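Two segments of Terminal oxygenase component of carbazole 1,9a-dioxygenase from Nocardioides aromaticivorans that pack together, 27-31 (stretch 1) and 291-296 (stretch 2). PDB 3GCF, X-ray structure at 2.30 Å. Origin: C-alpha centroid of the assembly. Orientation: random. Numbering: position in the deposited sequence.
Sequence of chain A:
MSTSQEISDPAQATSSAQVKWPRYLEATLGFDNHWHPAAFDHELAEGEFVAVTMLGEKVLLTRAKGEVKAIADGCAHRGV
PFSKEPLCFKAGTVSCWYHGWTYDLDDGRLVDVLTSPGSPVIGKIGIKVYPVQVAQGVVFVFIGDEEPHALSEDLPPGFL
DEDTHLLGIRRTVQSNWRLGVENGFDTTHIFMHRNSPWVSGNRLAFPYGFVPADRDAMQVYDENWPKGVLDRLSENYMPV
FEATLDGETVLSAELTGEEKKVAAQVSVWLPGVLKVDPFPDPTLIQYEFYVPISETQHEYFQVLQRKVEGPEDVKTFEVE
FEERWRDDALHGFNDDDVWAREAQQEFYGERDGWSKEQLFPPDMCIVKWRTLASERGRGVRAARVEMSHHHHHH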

# COMPACT_ATOMS: atom_id res chain seq x y z
N ALA A 27 -8.92 -15.72 18.12
CA ALA A 27 -8.50 -14.48 18.77
C ALA A 27 -7.42 -13.73 17.99
O ALA A 27 -6.40 -13.33 18.53
CB ALA A 27 -8.01 -14.79 20.18
N THR A 28 -7.68 -13.53 16.70
CA THR A 28 -6.75 -12.82 15.84
C THR A 28 -6.41 -11.44 16.39
O THR A 28 -5.28 -10.97 16.27
CB THR A 28 -7.36 -12.63 14.44
OG1 THR A 28 -7.79 -13.90 13.93
CG2 THR A 28 -6.34 -12.04 13.49
N LEU A 29 -7.40 -10.81 17.01
CA LEU A 29 -7.22 -9.47 17.55
C LEU A 29 -7.03 -9.47 19.06
O LEU A 29 -7.16 -8.43 19.72
CB LEU A 29 -8.43 -8.61 17.15
CG LEU A 29 -8.30 -7.10 16.94
CD1 LEU A 29 -7.06 -6.77 16.14
CD2 LEU A 29 -9.55 -6.58 16.23
N GLY A 30 -6.71 -10.64 19.62
CA GLY A 30 -6.45 -10.75 21.05
C GLY A 30 -7.58 -11.24 21.93
O GLY A 30 -8.71 -11.46 21.48
N PHE A 31 -7.26 -11.43 23.21
CA PHE A 31 -8.24 -11.86 24.19
C PHE A 31 -8.66 -10.63 24.97
O PHE A 31 -7.83 -10.00 25.63
CB PHE A 31 -7.64 -12.89 25.16
CG PHE A 31 -7.49 -14.27 24.57
CD1 PHE A 31 -8.61 -15.00 24.19
CD2 PHE A 31 -6.23 -14.83 24.39
CE1 PHE A 31 -8.47 -16.28 23.64
CE2 PHE A 31 -6.09 -16.10 23.84
CZ PHE A 31 -7.21 -16.83 23.46
N VAL A 291 0.69 -6.88 23.11
CA VAL A 291 -0.66 -6.38 22.94
C VAL A 291 -1.03 -6.14 21.49
O VAL A 291 -0.37 -5.39 20.78
CB VAL A 291 -0.85 -5.07 23.74
CG1 VAL A 291 -2.33 -4.69 23.80
CG2 VAL A 291 -0.28 -5.23 25.15
N PRO A 292 -2.10 -6.79 21.02
CA PRO A 292 -2.52 -6.62 19.63
C PRO A 292 -2.84 -5.16 19.32
O PRO A 292 -3.45 -4.46 20.13
CB PRO A 292 -3.77 -7.50 19.52
CG PRO A 292 -3.60 -8.50 20.64
CD PRO A 292 -3.03 -7.66 21.75
N ILE A 293 -2.41 -4.69 18.15
CA ILE A 293 -2.70 -3.33 17.71
C ILE A 293 -3.80 -3.54 16.68
O ILE A 293 -4.88 -2.96 16.77
CB ILE A 293 -1.48 -2.67 17.06
CG1 ILE A 293 -0.44 -2.34 18.14
CG2 ILE A 293 -1.90 -1.42 16.30
CD1 ILE A 293 0.89 -1.86 17.60
N SER A 294 -3.51 -4.40 15.71
CA SER A 294 -4.45 -4.75 14.66
C SER A 294 -4.31 -6.25 14.45
O SER A 294 -3.72 -6.95 15.28
CB SER A 294 -4.11 -4.01 13.36
OG SER A 294 -2.85 -4.42 12.86
N GLU A 295 -4.86 -6.76 13.36
CA GLU A 295 -4.77 -8.19 13.09
C GLU A 295 -3.36 -8.60 12.69
O GLU A 295 -2.99 -9.77 12.80
CB GLU A 295 -5.76 -8.58 11.98
CG GLU A 295 -7.24 -8.54 12.39
CD GLU A 295 -7.87 -7.14 12.33
OE1 GLU A 295 -7.15 -6.14 12.12
OE2 GLU A 295 -9.11 -7.06 12.50
N THR A 296 -2.56 -7.64 12.24
CA THR A 296 -1.20 -7.93 11.79
C THR A 296 -0.10 -7.19 12.53
O THR A 296 1.06 -7.20 12.10
CB THR A 296 -1.05 -7.60 10.28
OG1 THR A 296 -1.10 -6.18 10.10
CG2 THR A 296 -2.18 -8.23 9.48

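Two segments far apart in sequence can pack side by side without a single hydrogen bond between them, as when a tight turn in one offers a compact surface to the other. The packing of residues 27-31 against 291-296 in the terminal oxygenase component of carbazole 1,9a-dioxygenase illustrates the principle. No hydrogen bond or salt bridge crosses this contact; it buries 272 Å², both sides summed, and rests on van der Waals packing.

Ala27 does not touch the second stretch, yet it helps to shape the surface that does. It is the first residue to leave helical backbone angles after a helix, and it opens a type I beta turn that closes at Gly30, where the Gly30 N donates to Ala27 O at 2.9 Å. The turn thus satisfies one of its own polar pairs internally and leaves its middle residues, Thr28 and Leu29, to meet the neighbor.

Thr28, with chi1 in the m well, places its methyl group against the aliphatic part of an acidic side chain: Thr28 CG2 lies 3.8 Å from Glu295 CG. A charged residue can contribute to apolar packing in this way through its methylenes.

Leu29 has the largest area covered in the contact. Its CA-to-CB bond points sideways, but the end of the side chain comes nearer, in a t, p rotamer. Leu29 CD1 approaches the backbone where Ser294 joins Glu295, 3.3 Å from Ser294 C and 3.5 Å from Glu295 N, so a methyl group packs closely on a peptide unit. The leucine end also borders the carboxylate, with Leu29 CD2 3.8 Å from Glu295 OE2 and Leu29 CD1 4.1 Å from Glu295 OE1. The residue's backbone takes part as well: Leu29 O sits 3.5 Å from Pro292 CB, a carbonyl resting against the proline ring.

Gly30 shows how an absent side chain can be as important as a present one. Its CA lies 3.7 Å from Pro292 CG, and an ideal CB would point toward the second stretch and come within 2.7 Å of that same Pro292 CG, a clash. The backbone makes an independent demand, since at phi/psi of 98/175 a CB would also be jammed against the carbonyl O of Leu29. Local conformation and close packing therefore both favor glycine here.

At Phe31 the contact has ended; its side chain does not reach the other stretch. The lesson is one of complementary shape, with a turn that presents a methyl, a leucine side chain and a bare CA in succession.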